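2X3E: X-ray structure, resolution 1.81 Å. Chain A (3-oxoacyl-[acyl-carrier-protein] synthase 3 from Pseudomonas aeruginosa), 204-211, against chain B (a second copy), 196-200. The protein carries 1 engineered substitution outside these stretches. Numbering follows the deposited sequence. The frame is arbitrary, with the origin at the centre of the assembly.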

ATOM      1  N   SER A 204      -7.480  -2.741 -25.784  1.00 44.42           N
ATOM      2  CA  SER A 204      -8.643  -2.059 -26.346  1.00 45.05           C
ATOM      3  C   SER A 204      -8.770  -0.617 -25.853  1.00 44.24           C
ATOM      4  O   SER A 204      -9.336   0.233 -26.542  1.00 44.86           O
ATOM      5  CB  SER A 204      -9.920  -2.829 -25.996  1.00 45.25           C
ATOM      6  OG  SER A 204     -11.035  -2.311 -26.703  1.00 46.53           O
ATOM      7  N   GLY A 205      -8.244  -0.349 -24.660  1.00 42.78           N
ATOM      8  CA  GLY A 205      -8.447   0.938 -24.002  1.00 42.01           C
ATOM      9  C   GLY A 205      -9.831   1.038 -23.385  1.00 41.62           C
ATOM     10  O   GLY A 205     -10.308   2.136 -23.093  1.00 41.39           O
ATOM     11  N   GLN A 206     -10.470  -0.115 -23.192  1.00 41.56           N
ATOM     12  CA  GLN A 206     -11.787  -0.197 -22.576  1.00 41.22           C
ATOM     13  C   GLN A 206     -11.812  -1.396 -21.643  1.00 40.05           C
ATOM     14  O   GLN A 206     -11.468  -2.513 -22.047  1.00 40.39           O
ATOM     15  CB  GLN A 206     -12.877  -0.354 -23.640  1.00 42.65           C
ATOM     16  CG  GLN A 206     -14.271   0.095 -23.191  1.00 43.75           C
ATOM     17  CD  GLN A 206     -14.912  -0.794 -22.128  1.00 44.41           C
ATOM     18  OE1 GLN A 206     -15.495  -0.297 -21.166  1.00 44.91           O
ATOM     19  NE2 GLN A 206     -14.816  -2.111 -22.303  1.00 46.23           N
ATOM     20  N   ALA A 207     -12.228  -1.160 -20.403  1.00 38.31           N
ATOM     21  CA  ALA A 207     -12.377  -2.227 -19.422  1.00 37.33           C
ATOM     22  C   ALA A 207     -13.818  -2.297 -18.929  1.00 36.85           C
ATOM     23  O   ALA A 207     -14.522  -1.288 -18.903  1.00 36.94           O
ATOM     24  CB  ALA A 207     -11.424  -2.001 -18.259  1.00 36.05           C
ATOM     25  N   SER A 208     -14.254  -3.500 -18.560  1.00 36.27           N
ATOM     26  CA  SER A 208     -15.554  -3.711 -17.921  1.00 35.53           C
ATOM     27  C   SER A 208     -15.352  -4.414 -16.574  1.00 34.08           C
ATOM     28  O   SER A 208     -16.154  -5.264 -16.176  1.00 34.01           O
ATOM     29  CB  SER A 208     -16.467  -4.542 -18.827  1.00 36.90           C
ATOM     30  OG  SER A 208     -16.598  -3.943 -20.105  1.00 38.03           O
ATOM     31  N   ASN A 209     -14.276  -4.046 -15.873  1.00 32.18           N
ATOM     32  CA  ASN A 209     -13.955  -4.644 -14.576  1.00 30.78           C
ATOM     33  C   ASN A 209     -14.701  -3.922 -13.449  1.00 29.51           C
ATOM     34  O   ASN A 209     -14.208  -2.940 -12.880  1.00 29.09           O
ATOM     35  CB  ASN A 209     -12.433  -4.680 -14.336  1.00 30.21           C
ATOM     36  CG  ASN A 209     -11.782  -3.298 -14.358  1.00 29.94           C
ATOM     37  OD1 ASN A 209     -12.033  -2.491 -15.254  1.00 29.42           O
ATOM     38  ND2 ASN A 209     -10.919  -3.036 -13.378  1.00 28.78           N
ATOM     39  N   TYR A 210     -15.907  -4.404 -13.158  1.00 28.85           N
ATOM     40  CA  TYR A 210     -16.799  -3.746 -12.209  1.00 27.64           C
ATOM     41  C   TYR A 210     -16.729  -4.376 -10.825  1.00 26.48           C
ATOM     42  O   TYR A 210     -16.489  -5.580 -10.683  1.00 26.53           O
ATOM     43  CB  TYR A 210     -18.252  -3.807 -12.691  1.00 28.32           C
ATOM     44  CG  TYR A 210     -18.533  -3.120 -14.015  1.00 28.86           C
ATOM     45  CD1 TYR A 210     -19.301  -3.745 -14.991  1.00 30.09           C
ATOM     46  CD2 TYR A 210     -18.041  -1.843 -14.286  1.00 28.06           C
ATOM     47  CE1 TYR A 210     -19.574  -3.125 -16.208  1.00 31.05           C
ATOM     48  CE2 TYR A 210     -18.308  -1.212 -15.501  1.00 29.56           C
ATOM     49  CZ  TYR A 210     -19.075  -1.862 -16.457  1.00 30.86           C
ATOM     50  OH  TYR A 210     -19.348  -1.252 -17.661  1.00 31.99           O
ATOM     51  N   PHE A 211     -16.976  -3.557  -9.809  1.00 25.21           N
ATOM     52  CA  PHE A 211     -17.053  -4.045  -8.439  1.00 24.20           C
ATOM     53  C   PHE A 211     -18.264  -4.962  -8.287  1.00 25.14           C
ATOM     54  O   PHE A 211     -19.356  -4.648  -8.778  1.00 25.27           O
ATOM     55  CB  PHE A 211     -17.168  -2.885  -7.454  1.00 23.58           C
ATOM     56  CG  PHE A 211     -17.376  -3.325  -6.027  1.00 22.30           C
ATOM     57  CD1 PHE A 211     -18.630  -3.251  -5.439  1.00 22.67           C
ATOM     58  CD2 PHE A 211     -16.318  -3.832  -5.281  1.00 21.13           C
ATOM     59  CE1 PHE A 211     -18.825  -3.660  -4.129  1.00 22.38           C
ATOM     60  CE2 PHE A 211     -16.504  -4.241  -3.977  1.00 20.99           C
ATOM     61  CZ  PHE A 211     -17.760  -4.162  -3.399  1.00 21.16           C
TER
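Chain B (196-200) AVSRA

Two irregular backbone segments from two copies of the same protein cross here, held by one main-chain hydrogen bond, a forked arginine contact to a carbonyl, a small apolar patch and two bridging waters. Neither segment forms a strand where they touch. The end-to-end directions of the touching parts lie 80° apart, so chain B runs across chain A, not alongside it. Together the two stretches bury 400 Å².

Chain B is extended from Ala B196 to Ser B198, with phi/psi near -75/140. At Arg B199 the psi drops to 2° and the chain turns. Ser B198 OG accepts a hydrogen bond from Ala B200 N at 3.2 Å, which braces this turn.

The crossing is tightest at Arg B199, whose CA lies 4.8 Å from the CA of Ala A207. Just before it, Ser B198 O accepts a hydrogen bond from Ala A207 N at 3.1 Å. The same oxygen receives a CA-H...O contact from Gln A206 CA at 3.5 Å. A second such contact runs the other way, from Arg B199 CA to Ala A207 O at 3.2 Å. That carbonyl is buried by the contact.

The CA-to-CB bond of Val B197 points toward chain A, and its side chain is in the t rotamer. Its CG1 lies 3.8 Å from Ala A207 CB, and the CA-to-CB bond of Ala A207 in turn points toward chain B. The same methyl, Val B197 CG1, packs on the backbone at Gly A205 C, 3.7 Å away. Gly A205 is the first residue to leave the preceding helix, and its positive phi favours glycine.

Arg B199 has the largest covered area, 108 Å². Its CA-to-CB bond points sideways, but the side chain reaches along chain A to Asn A209. Arg B199 NH2 and NE both donate to Asn A209 O, at 3.0 and 3.1 Å. One carbonyl thus takes two hydrogen bonds from the guanidinium. Asn A209 OD1 lies over one face of that group. Further back along the arginine, Arg B199 CD is 4.4 Å from Tyr A210 CE2, set obliquely to the ring.

Two waters bridge the chains. Water 1 donates to Gly A205 O at 2.7 Å and to Ala B200 O at 2.8 Å. Water 2 donates to Asn A209 OD1 at 2.8 Å and to Val B197 O at 2.7 Å. The CA-to-CB bond of Ser A208 points away from chain B, and the residue makes no contact with it.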

ATOM      1  N   ALA B 196      -4.483   3.528 -15.396  1.00 24.57           N
ATOM      2  CA  ALA B 196      -5.696   2.769 -15.104  1.00 25.80           C
ATOM      3  C   ALA B 196      -6.565   2.835 -16.358  1.00 27.46           C
ATOM      4  O   ALA B 196      -6.621   3.870 -17.008  1.00 28.44           O
ATOM      5  CB  ALA B 196      -6.429   3.365 -13.904  1.00 25.79           C
ATOM      6  N   VAL B 197      -7.231   1.739 -16.710  1.00 28.63           N
ATOM      7  CA  VAL B 197      -7.995   1.696 -17.957  1.00 30.25           C
ATOM      8  C   VAL B 197      -9.414   2.232 -17.759  1.00 31.65           C
ATOM      9  O   VAL B 197     -10.096   1.866 -16.801  1.00 31.87           O
ATOM     10  CB  VAL B 197      -8.054   0.272 -18.552  1.00 30.60           C
ATOM     11  CG1 VAL B 197      -8.813   0.274 -19.888  1.00 30.92           C
ATOM     12  CG2 VAL B 197      -6.647  -0.285 -18.727  1.00 29.56           C
ATOM     13  N   SER B 198      -9.840   3.107 -18.664  1.00 33.30           N
ATOM     14  CA  SER B 198     -11.165   3.720 -18.595  1.00 34.71           C
ATOM     15  C   SER B 198     -12.250   2.684 -18.842  1.00 35.80           C
ATOM     16  O   SER B 198     -12.092   1.806 -19.692  1.00 36.13           O
ATOM     17  CB  SER B 198     -11.291   4.847 -19.629  1.00 35.79           C
ATOM     18  OG  SER B 198     -12.632   5.315 -19.726  1.00 36.91           O
ATOM     19  N   ARG B 199     -13.352   2.798 -18.104  1.00 36.78           N
ATOM     20  CA  ARG B 199     -14.497   1.899 -18.291  1.00 38.26           C
ATOM     21  C   ARG B 199     -15.571   2.457 -19.228  1.00 39.97           C
ATOM     22  O   ARG B 199     -16.604   1.815 -19.429  1.00 41.03           O
ATOM     23  CB  ARG B 199     -15.114   1.550 -16.938  1.00 37.93           C
ATOM     24  CG  ARG B 199     -14.178   0.761 -16.039  1.00 37.53           C
ATOM     25  CD  ARG B 199     -14.543   0.947 -14.583  1.00 38.17           C
ATOM     26  NE  ARG B 199     -13.872  -0.007 -13.701  1.00 37.59           N
ATOM     27  CZ  ARG B 199     -12.835   0.261 -12.909  1.00 36.91           C
ATOM     28  NH1 ARG B 199     -12.293   1.479 -12.856  1.00 36.87           N
ATOM     29  NH2 ARG B 199     -12.331  -0.707 -12.154  1.00 36.48           N
ATOM     30  N   ALA B 200     -15.338   3.639 -19.798  1.00 40.70           N
ATOM     31  CA  ALA B 200     -16.301   4.243 -20.732  1.00 42.34           C
ATOM     32  C   ALA B 200     -16.194   3.605 -22.116  1.00 43.39           C
ATOM     33  O   ALA B 200     -15.127   3.127 -22.508  1.00 42.66           O
ATOM     34  CB  ALA B 200     -16.089   5.749 -20.826  1.00 42.63           C
TER
HETATM   35  O   HOH W   1     -12.464   3.725 -23.164  1.00 22.89           O
HETATM   36  O   HOH W   2     -10.407  -0.174 -15.074  1.00 21.32           O